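Local coordinates for nucleocapsid protein (Schmallenberg virus, PDB 4JNG) that encapsidates the viral genomic RNA, shielding it from nucleases and forming the helical nucleocapsid that serves as template for transcription and replication, at residues R41-F44 / L45-K49; G131-W134 / A135-Y138; D170-D173 / V174-K178. All blocks are in the same frame, centred on the assembly; numbering follows the deposited sequence.

In the fold
The three contacts follow one another along the chain without overlap, each a local arrangement within one continuous stretch. Contact 1 spans the junction of helices 37-45 and 47-56; contact 2 is a tight turn between helices 112-121 and 138-142; contact 3 runs from the loop after helix 158-168 into helix 177-181. Centre to centre, contact 1 lies about 19 Å from contact 2 and about 23 Å from contact 3, and contacts 2 and 3 are about 23 Å apart. Contacts 1 and 3, which hold the RNA-binding residues Lys48 and Lys178, form parts of the RNA-binding surface, whereas contact 2 is a structural turn, about 8 Å from the RNA at the nearest atoms.

Contact 1: residues R41-F44 / L45-K49; sequences RVFF and LNQKK. With nucleotides of chain A.
Asn46 N is gripped by two carbonyls of the preceding helical turn: it donates to Val42 O at 3.1 Å and more weakly to Phe43 O. One residue earlier, Leu45 N makes a long, weak bond to Arg41 O. These bonds finish helix 37-45, and Asn46, the first residue to leave helical geometry, also holds the N-cap position of helix 47-56, though its side chain makes no capping bond.

The carbonyl released by the break is used by a water, which donates to Phe44 O and accepts from Lys48 N at 3.1 Å. It also donates weakly to O2 of U29 of chain A, so the interrupted backbone is tied to a base. Lys48, an RNA-binding residue, lays its aliphatic chain against the same uracil, with Lys48 CD 3.4 Å from C5 of U29.

Leu45 serves two partners with its two methyls. Leu45 CD1 lies over one face of the Arg41 guanidinium, 4.0 Å from Arg41 CZ, while Leu45 CD2 comes within 3.3 Å of C4 of U30 of chain A. The fully extended Gln47 chain, with CG anti to the backbone N (chi1 179°), carries its amide to the Phe43 ring, the two planes turned 44° apart; Gln47 CD is 3.7 Å from Phe43 CE2. Phe43 CD2 in turn stands over the centre of the Phe44 ring.

Arg41 reaches beyond the junction to Gln121 O and to Gln12 of a second subunit, whose Phe7 packs on Val42, Asn46 and Lys49. Phe43, Phe44 and Gln47 rest on Ser97 of helix 93-110, and Phe43 meets Phe66 of strand 61-66 edge-to-face, while Leu45 and Lys48 face the RNA bases.

Contact 2: residues G131-W134 / A135-Y138; sequences GCTW and ADGY
Two backbone hydrogen bonds turn the chain between Thr133 and Gly137: Asp136 N donates to Thr133 O at 3.1 Å, and Gly137 N to Trp134 O at 3.0 Å. Both are i to i+3 bonds of a short 3-10 segment. Gly137 leaves the turn with positive phi (97°) and takes the N-cap position of helix 138-142. With the backbone angles it adopts, a beta carbon would press on the carbonyl oxygen of Asp136, so the sharp exit depends on the missing side chain.

The apolar contact is made by Trp134, which crosses Tyr138 obliquely, Trp134 CZ3 lying 4.0 Å from Tyr138 CB. The indole also meets the ring of Tyr141 with the planes about 35° apart, and it packs against Leu115 and Ala118 of helix 112-121. Tyr138 itself leans on Ala105 and Lys109 of helix 93-110.

A separate van der Waals touch brings Thr133 OG1, set between the backbone N and the carbonyl carbon (chi1 67°), to 3.3 Å from Ala135 CB.

Among the polar side-chain groups, the indole NE1 is satisfied by Ile122 O.

The chemistry is therefore divided: backbone hydrogen bonds set the shape of the turn, while the large apolar surface of Trp134, its one N-H paired with a carbonyl, joins the turn to helices 112-121 and 138-142.

Contact 3: residues D170-D173 / V174-K178; sequences DNMD and VNFMK. With nucleotides of chain A.
The Phe176 ring is sandwiched between two consecutive nucleotides, U27 of chain A over one face and U26 of chain A over the other. On the U26 side, Phe176 CE1 lies 3.4 Å from the base atom N3, which is offset toward the rim of the ring. On the U27 side, Phe176 CE1 comes within 3.3 Å of the base atom N1. The ring edge is used too: Asp173 O sits near the ring plane, 3.6 Å from Phe176 CD2. The backbone of Phe176 has positive phi (71°).

Met172 approaches the ring from the U27 side in a Met-aromatic contact. Its SD is 5.0 Å from the centroid of the Phe176 ring and 43° off the ring normal. Nearby, Asp173 OD2 comes 3.1 Å from Asn175 CB.

Lys178, an RNA-binding residue, donates through NZ to O4 of U25 of chain A at 2.9 Å, so the bond goes to the base.

Residues 170-176 belong to the loop that follows helix 158-168 and lead into helix 177-181; Met172 packs on Arg166, and Met177 on Glu163, Met164 and Val167, all of helix 158-168.

Contact 1: residues R41-F44 / L45-K49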
loop_
_atom_site.group_PDB
_atom_site.type_symbol
_atom_site.label_atom_id
_atom_site.label_comp_id
_atom_site.label_asym_id
_atom_site.label_seq_id
_atom_site.Cartn_x
_atom_site.Cartn_y
_atom_site.Cartn_z
ATOM N N ARG B 41 11.954 -31.139 -3.524
ATOM C CA ARG B 41 12.920 -30.210 -2.943
ATOM C C ARG B 41 12.877 -28.858 -3.647
ATOM O O ARG B 41 12.952 -27.810 -3.011
ATOM C CB ARG B 41 14.341 -30.775 -3.037
ATOM C CG ARG B 41 15.410 -29.728 -2.777
ATOM C CD ARG B 41 16.824 -30.231 -3.022
ATOM N NE ARG B 41 17.739 -29.112 -2.848
ATOM C CZ ARG B 41 18.161 -28.651 -1.676
ATOM N NH1 ARG B 41 17.786 -29.218 -0.530
ATOM N NH2 ARG B 41 18.979 -27.611 -1.652
ATOM N N VAL B 42 12.820 -28.904 -4.971
ATOM C CA VAL B 42 12.798 -27.696 -5.776
ATOM C C VAL B 42 11.453 -26.978 -5.603
ATOM O O VAL B 42 11.418 -25.762 -5.420
ATOM C CB VAL B 42 13.045 -28.002 -7.262
ATOM C CG1 VAL B 42 12.875 -26.747 -8.100
ATOM C CG2 VAL B 42 14.445 -28.570 -7.464
ATOM N N PHE B 43 10.356 -27.727 -5.645
ATOM C CA PHE B 43 9.052 -27.106 -5.432
ATOM C C PHE B 43 9.043 -26.244 -4.177
ATOM O O PHE B 43 8.737 -25.054 -4.252
ATOM C CB PHE B 43 7.913 -28.118 -5.351
ATOM C CG PHE B 43 6.587 -27.479 -5.082
ATOM C CD1 PHE B 43 5.859 -26.915 -6.115
ATOM C CD2 PHE B 43 6.089 -27.393 -3.789
ATOM C CE1 PHE B 43 4.649 -26.289 -5.866
ATOM C CE2 PHE B 43 4.883 -26.774 -3.538
ATOM C CZ PHE B 43 4.155 -26.223 -4.579
ATOM N N PHE B 44 9.390 -26.837 -3.035
ATOM C CA PHE B 44 9.187 -26.159 -1.744
ATOM C C PHE B 44 10.140 -24.998 -1.475
ATOM O O PHE B 44 9.821 -24.131 -0.671
ATOM C CB PHE B 44 9.215 -27.148 -0.577
ATOM C CG PHE B 44 7.987 -28.001 -0.494
ATOM C CD1 PHE B 44 6.771 -27.439 -0.117
ATOM C CD2 PHE B 44 8.035 -29.357 -0.790
ATOM C CE1 PHE B 44 5.631 -28.212 -0.045
ATOM C CE2 PHE B 44 6.891 -30.135 -0.723
ATOM C CZ PHE B 44 5.685 -29.558 -0.357
ATOM N N LEU B 45 11.296 -24.962 -2.130
ATOM C CA LEU B 45 12.152 -23.778 -2.018
ATOM C C LEU B 45 11.756 -22.655 -2.990
ATOM O O LEU B 45 12.075 -21.491 -2.746
ATOM C CB LEU B 45 13.623 -24.149 -2.187
ATOM C CG LEU B 45 14.149 -25.014 -1.037
ATOM C CD1 LEU B 45 15.408 -25.752 -1.456
ATOM C CD2 LEU B 45 14.393 -24.179 0.209
ATOM N N ASN B 46 11.055 -22.997 -4.073
ATOM C CA ASN B 46 10.677 -22.024 -5.097
ATOM C C ASN B 46 9.183 -21.712 -5.120
ATOM O O ASN B 46 8.666 -21.174 -6.099
ATOM C CB ASN B 46 11.128 -22.520 -6.466
ATOM C CG ASN B 46 12.630 -22.513 -6.610
ATOM O OD1 ASN B 46 13.297 -23.494 -6.299
ATOM N ND2 ASN B 46 13.172 -21.403 -7.088
ATOM N N GLN B 47 8.500 -22.031 -4.026
ATOM C CA GLN B 47 7.057 -21.965 -3.993
ATOM C C GLN B 47 6.580 -20.518 -3.849
ATOM O O GLN B 47 5.611 -20.122 -4.488
ATOM C CB GLN B 47 6.498 -22.826 -2.861
ATOM C CG GLN B 47 4.980 -22.769 -2.785
ATOM C CD GLN B 47 4.397 -23.581 -1.653
ATOM O OE1 GLN B 47 5.097 -23.984 -0.730
ATOM N NE2 GLN B 47 3.087 -23.804 -1.708
ATOM N N LYS B 48 7.257 -19.746 -3.006
ATOM C CA LYS B 48 7.005 -18.316 -2.890
ATOM C C LYS B 48 7.292 -17.596 -4.206
ATOM O O LYS B 48 6.519 -16.725 -4.631
ATOM C CB LYS B 48 7.840 -17.723 -1.752
ATOM C CG LYS B 48 7.773 -16.206 -1.622
ATOM C CD LYS B 48 7.739 -15.771 -0.164
ATOM C CE LYS B 48 8.343 -14.390 0.034
ATOM N NZ LYS B 48 8.168 -13.918 1.436
ATOM N N LYS B 49 8.397 -17.962 -4.849
ATOM C CA LYS B 49 8.782 -17.381 -6.131
ATOM C C LYS B 49 7.774 -17.674 -7.246
ATOM O O LYS B 49 7.480 -16.807 -8.068
ATOM C CB LYS B 49 10.168 -17.898 -6.546
ATOM C CG LYS B 49 10.737 -17.232 -7.786
ATOM C CD LYS B 49 12.207 -17.559 -7.965
ATOM C CE LYS B 49 12.624 -17.448 -9.423
ATOM N NZ LYS B 49 14.073 -17.742 -9.602
ATOM P P U A 30 13.831 -17.970 4.386
ATOM O OP1 U A 30 13.726 -16.695 5.139
ATOM O OP2 U A 30 14.511 -17.998 3.066
ATOM O "O5'" U A 30 14.525 -19.038 5.344
ATOM C "C5'" U A 30 14.020 -20.377 5.381
ATOM C "C4'" U A 30 14.973 -21.335 6.057
ATOM O "O4'" U A 30 14.907 -22.609 5.354
ATOM C "C3'" U A 30 16.453 -20.961 6.085
ATOM O "O3'" U A 30 16.794 -20.244 7.272
ATOM C "C2'" U A 30 17.127 -22.329 6.086
ATOM O "O2'" U A 30 17.158 -22.934 7.361
ATOM C "C1'" U A 30 16.212 -23.117 5.153
ATOM N N1 U A 30 16.560 -22.976 3.731
ATOM C C2 U A 30 17.485 -23.860 3.210
ATOM O O2 U A 30 18.002 -24.743 3.872
ATOM N N3 U A 30 17.770 -23.680 1.880
ATOM C C4 U A 30 17.249 -22.723 1.036
ATOM O O4 U A 30 17.613 -22.690 -0.140
ATOM C C5 U A 30 16.307 -21.839 1.651
ATOM C C6 U A 30 16.002 -21.991 2.945
ATOM P P U A 29 8.568 -15.069 6.209
ATOM O OP1 U A 29 9.816 -14.560 6.834
ATOM O OP2 U A 29 7.936 -14.305 5.104
ATOM O "O5'" U A 29 8.799 -16.557 5.693
ATOM C "C5'" U A 29 9.616 -17.486 6.428
ATOM C "C4'" U A 29 10.289 -18.438 5.470
ATOM O "O4'" U A 29 9.268 -19.166 4.729
ATOM C "C3'" U A 29 11.187 -17.783 4.422
ATOM O "O3'" U A 29 12.349 -18.576 4.185
ATOM C "C2'" U A 29 10.284 -17.735 3.195
ATOM O "O2'" U A 29 10.941 -17.640 1.949
ATOM C "C1'" U A 29 9.523 -19.050 3.346
ATOM N N1 U A 29 8.245 -19.112 2.619
ATOM C C2 U A 29 7.914 -20.302 1.995
ATOM O O2 U A 29 8.618 -21.296 2.044
ATOM N N3 U A 29 6.720 -20.285 1.317
ATOM C C4 U A 29 5.845 -19.228 1.196
ATOM O O4 U A 29 4.807 -19.370 0.546
ATOM C C5 U A 29 6.261 -18.031 1.860
ATOM C C6 U A 29 7.417 -18.014 2.533
HETATM O O HOH W 1 9.286 -21.193 -1.168
#

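Contact 2: residues G131-W134 / A135-Y138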
loop_
_atom_site.group_PDB
_atom_site.type_symbol
_atom_site.label_atom_id
_atom_site.label_comp_id
_atom_site.label_asym_id
_atom_site.label_seq_id
_atom_site.Cartn_x
_atom_site.Cartn_y
_atom_site.Cartn_z
ATOM N N GLY B 131 11.506 -23.313 14.473
ATOM C CA GLY B 131 12.345 -24.289 15.174
ATOM C C GLY B 131 11.954 -25.756 15.026
ATOM O O GLY B 131 12.104 -26.527 15.976
ATOM N N CYS B 132 11.488 -26.168 13.843
ATOM C CA CYS B 132 10.940 -27.529 13.689
ATOM C C CYS B 132 11.996 -28.613 13.386
ATOM O O CYS B 132 12.335 -29.392 14.269
ATOM C CB CYS B 132 9.790 -27.559 12.676
ATOM S SG CYS B 132 8.708 -29.006 12.816
ATOM N N THR B 133 12.517 -28.654 12.162
ATOM C CA THR B 133 13.416 -29.739 11.691
ATOM C C THR B 133 12.771 -31.128 11.591
ATOM O O THR B 133 11.797 -31.445 12.278
ATOM C CB THR B 133 14.730 -29.879 12.512
ATOM O OG1 THR B 133 14.445 -30.320 13.848
ATOM C CG2 THR B 133 15.501 -28.570 12.546
ATOM N N TRP B 134 13.357 -31.960 10.735
ATOM C CA TRP B 134 12.911 -33.343 10.543
ATOM C C TRP B 134 12.978 -34.143 11.838
ATOM O O TRP B 134 12.323 -35.178 11.964
ATOM C CB TRP B 134 13.763 -34.036 9.479
ATOM C CG TRP B 134 13.431 -33.665 8.058
ATOM C CD1 TRP B 134 14.003 -32.679 7.309
ATOM C CD2 TRP B 134 12.470 -34.304 7.208
ATOM N NE1 TRP B 134 13.455 -32.657 6.046
ATOM C CE2 TRP B 134 12.513 -33.647 5.958
ATOM C CE3 TRP B 134 11.579 -35.370 7.381
ATOM C CZ2 TRP B 134 11.692 -34.020 4.886
ATOM C CZ3 TRP B 134 10.766 -35.740 6.315
ATOM C CH2 TRP B 134 10.827 -35.066 5.086
ATOM N N ALA B 135 13.780 -33.656 12.784
ATOM C CA ALA B 135 13.917 -34.251 14.112
ATOM C C ALA B 135 12.593 -34.411 14.837
ATOM O O ALA B 135 12.388 -35.395 15.545
ATOM C CB ALA B 135 14.867 -33.417 14.958
ATOM N N ASP B 136 11.692 -33.448 14.653
ATOM C CA ASP B 136 10.383 -33.478 15.309
ATOM C C ASP B 136 9.404 -34.454 14.656
ATOM O O ASP B 136 8.239 -34.524 15.056
ATOM C CB ASP B 136 9.780 -32.068 15.341
ATOM C CG ASP B 136 10.513 -31.141 16.298
ATOM O OD1 ASP B 136 10.812 -31.562 17.438
ATOM O OD2 ASP B 136 10.777 -29.981 15.921
ATOM N N GLY B 137 9.869 -35.213 13.663
ATOM C CA GLY B 137 9.025 -36.188 12.986
ATOM C C GLY B 137 8.447 -35.629 11.702
ATOM O O GLY B 137 8.193 -34.425 11.587
ATOM N N TYR B 138 8.239 -36.515 10.734
ATOM C CA TYR B 138 7.780 -36.121 9.400
ATOM C C TYR B 138 6.402 -35.444 9.399
ATOM O O TYR B 138 6.176 -34.538 8.606
ATOM C CB TYR B 138 7.805 -37.319 8.435
ATOM C CG TYR B 138 6.702 -38.329 8.652
ATOM C CD1 TYR B 138 6.687 -39.150 9.778
ATOM C CD2 TYR B 138 5.671 -38.464 7.731
ATOM C CE1 TYR B 138 5.671 -40.067 9.983
ATOM C CE2 TYR B 138 4.651 -39.379 7.926
ATOM C CZ TYR B 138 4.654 -40.178 9.050
ATOM O OH TYR B 138 3.642 -41.094 9.243
#

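Contact 3: residues D170-D173 / V174-K178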
loop_
_atom_site.group_PDB
_atom_site.type_symbol
_atom_site.label_atom_id
_atom_site.label_comp_id
_atom_site.label_asym_id
_atom_site.label_seq_id
_atom_site.Cartn_x
_atom_site.Cartn_y
_atom_site.Cartn_z
ATOM N N ASP B 170 1.946 -15.505 17.007
ATOM C CA ASP B 170 2.049 -14.480 15.981
ATOM C C ASP B 170 0.702 -13.767 16.015
ATOM O O ASP B 170 -0.220 -14.209 16.709
ATOM C CB ASP B 170 2.326 -15.092 14.596
ATOM C CG ASP B 170 3.315 -16.253 14.646
ATOM O OD1 ASP B 170 4.093 -16.337 15.618
ATOM O OD2 ASP B 170 3.309 -17.091 13.718
ATOM N N ASN B 171 0.577 -12.665 15.289
ATOM C CA ASN B 171 -0.705 -11.970 15.200
ATOM C C ASN B 171 -1.303 -12.160 13.814
ATOM O O ASN B 171 -1.615 -11.198 13.106
ATOM C CB ASN B 171 -0.548 -10.498 15.577
ATOM C CG ASN B 171 -0.142 -10.317 17.029
ATOM O OD1 ASN B 171 0.955 -9.843 17.324
ATOM N ND2 ASN B 171 -1.022 -10.714 17.946
ATOM N N MET B 172 -1.442 -13.433 13.443
ATOM C CA MET B 172 -2.057 -13.833 12.188
ATOM C C MET B 172 -3.516 -13.422 12.188
ATOM O O MET B 172 -4.261 -13.804 13.086
ATOM C CB MET B 172 -1.953 -15.359 12.009
ATOM C CG MET B 172 -3.009 -15.990 11.104
ATOM S SD MET B 172 -2.416 -17.475 10.259
ATOM C CE MET B 172 -1.285 -16.648 9.161
ATOM N N ASP B 173 -3.917 -12.664 11.172
ATOM C CA ASP B 173 -5.323 -12.382 10.934
ATOM C C ASP B 173 -6.112 -13.655 11.239
ATOM O O ASP B 173 -5.781 -14.728 10.739
ATOM C CB ASP B 173 -5.524 -11.940 9.486
ATOM C CG ASP B 173 -6.985 -11.828 9.099
ATOM O OD1 ASP B 173 -7.790 -11.306 9.902
ATOM O OD2 ASP B 173 -7.319 -12.252 7.972
ATOM N N VAL B 174 -7.145 -13.531 12.067
ATOM C CA VAL B 174 -7.867 -14.703 12.581
ATOM C C VAL B 174 -8.554 -15.482 11.454
ATOM O O VAL B 174 -8.921 -16.645 11.629
ATOM C CB VAL B 174 -8.909 -14.336 13.667
ATOM C CG1 VAL B 174 -9.266 -15.565 14.496
ATOM C CG2 VAL B 174 -8.392 -13.225 14.580
ATOM N N ASN B 175 -8.733 -14.840 10.301
ATOM C CA ASN B 175 -9.041 -15.564 9.073
ATOM C C ASN B 175 -7.833 -16.449 8.748
ATOM O O ASN B 175 -7.011 -16.697 9.627
ATOM C CB ASN B 175 -9.384 -14.596 7.932
ATOM C CG ASN B 175 -10.753 -13.955 8.098
ATOM O OD1 ASN B 175 -11.682 -14.572 8.620
ATOM N ND2 ASN B 175 -10.889 -12.713 7.639
ATOM N N PHE B 176 -7.716 -16.956 7.526
ATOM C CA PHE B 176 -6.699 -17.975 7.215
ATOM C C PHE B 176 -7.054 -19.317 7.872
ATOM O O PHE B 176 -6.839 -20.386 7.275
ATOM C CB PHE B 176 -5.278 -17.537 7.631
ATOM C CG PHE B 176 -4.722 -16.397 6.819
ATOM C CD1 PHE B 176 -4.158 -16.631 5.571
ATOM C CD2 PHE B 176 -4.744 -15.094 7.306
ATOM C CE1 PHE B 176 -3.642 -15.586 4.818
ATOM C CE2 PHE B 176 -4.226 -14.047 6.558
ATOM C CZ PHE B 176 -3.680 -14.291 5.314
ATOM N N MET B 177 -7.580 -19.264 9.102
ATOM C CA MET B 177 -8.094 -20.447 9.786
ATOM C C MET B 177 -9.442 -20.873 9.220
ATOM O O MET B 177 -9.913 -21.980 9.474
ATOM C CB MET B 177 -8.226 -20.200 11.291
ATOM C CG MET B 177 -6.930 -20.323 12.071
ATOM S SD MET B 177 -7.229 -20.799 13.781
ATOM C CE MET B 177 -7.614 -22.541 13.602
ATOM N N LYS B 178 -10.063 -19.988 8.453
ATOM C CA LYS B 178 -11.324 -20.276 7.799
ATOM C C LYS B 178 -11.316 -21.645 7.125
ATOM O O LYS B 178 -12.220 -22.454 7.355
ATOM C CB LYS B 178 -11.604 -19.192 6.766
ATOM C CG LYS B 178 -12.929 -19.333 6.042
ATOM C CD LYS B 178 -13.106 -18.216 5.029
ATOM C CE LYS B 178 -12.242 -18.435 3.794
ATOM N NZ LYS B 178 -12.127 -17.199 2.976
ATOM P P U A 27 0.236 -12.264 0.828
ATOM O OP1 U A 27 1.161 -11.393 0.061
ATOM O OP2 U A 27 0.151 -13.710 0.490
ATOM O "O5'" U A 27 0.612 -12.109 2.373
ATOM C "C5'" U A 27 -0.394 -12.059 3.410
ATOM C "C4'" U A 27 0.182 -12.334 4.790
ATOM O "O4'" U A 27 -0.760 -13.168 5.526
ATOM C "C3'" U A 27 1.537 -13.043 4.879
ATOM O "O3'" U A 27 2.598 -12.119 5.101
ATOM C "C2'" U A 27 1.374 -13.942 6.103
ATOM O "O2'" U A 27 1.621 -13.283 7.330
ATOM C "C1'" U A 27 -0.101 -14.321 6.011
ATOM N N1 U A 27 -0.386 -15.444 5.101
ATOM C C2 U A 27 -0.650 -16.682 5.661
ATOM O O2 U A 27 -0.646 -16.879 6.860
ATOM N N3 U A 27 -0.911 -17.680 4.757
ATOM C C4 U A 27 -0.938 -17.576 3.382
ATOM O O4 U A 27 -1.193 -18.572 2.703
ATOM C C5 U A 27 -0.654 -16.269 2.881
ATOM C C6 U A 27 -0.396 -15.273 3.734
ATOM P P U A 26 -2.606 -15.421 -2.897
ATOM O OP1 U A 26 -1.511 -14.885 -3.741
ATOM O OP2 U A 26 -2.450 -16.738 -2.237
ATOM O "O5'" U A 26 -2.964 -14.362 -1.755
ATOM C "C5'" U A 26 -2.759 -12.943 -1.931
ATOM C "C4'" U A 26 -3.183 -12.183 -0.690
ATOM O "O4'" U A 26 -4.549 -12.537 -0.347
ATOM C "C3'" U A 26 -2.389 -12.461 0.580
ATOM O "O3'" U A 26 -1.237 -11.629 0.707
ATOM C "C2'" U A 26 -3.379 -12.093 1.683
ATOM O "O2'" U A 26 -3.344 -10.731 2.063
ATOM C "C1'" U A 26 -4.724 -12.465 1.055
ATOM N N1 U A 26 -5.250 -13.753 1.532
ATOM C C2 U A 26 -6.081 -13.736 2.635
ATOM O O2 U A 26 -6.407 -12.709 3.206
ATOM N N3 U A 26 -6.530 -14.969 3.039
ATOM C C4 U A 26 -6.230 -16.193 2.475
ATOM O O4 U A 26 -6.713 -17.218 2.959
ATOM C C5 U A 26 -5.350 -16.128 1.348
ATOM C C6 U A 26 -4.897 -14.941 0.929
ATOM P P U A 25 -5.851 -20.364 -4.217
ATOM O OP1 U A 25 -4.692 -20.654 -5.092
ATOM O OP2 U A 25 -6.051 -21.137 -2.969
ATOM O "O5'" U A 25 -5.785 -18.811 -3.882
ATOM C "C5'" U A 25 -5.685 -17.843 -4.934
ATOM C "C4'" U A 25 -6.025 -16.482 -4.391
ATOM O "O4'" U A 25 -7.362 -16.508 -3.823
ATOM C "C3'" U A 25 -5.142 -16.006 -3.251
ATOM O "O3'" U A 25 -3.937 -15.462 -3.786
ATOM C "C2'" U A 25 -6.041 -14.987 -2.553
ATOM O "O2'" U A 25 -5.987 -13.726 -3.180
ATOM C "C1'" U A 25 -7.430 -15.601 -2.740
ATOM N N1 U A 25 -7.994 -16.297 -1.568
ATOM C C2 U A 25 -8.740 -15.539 -0.680
ATOM O O2 U A 25 -8.916 -14.342 -0.819
ATOM N N3 U A 25 -9.263 -16.238 0.379
ATOM C C4 U A 25 -9.129 -17.585 0.639
ATOM O O4 U A 25 -9.666 -18.068 1.638
ATOM C C5 U A 25 -8.351 -18.303 -0.328
ATOM C C6 U A 25 -7.828 -17.651 -1.375
#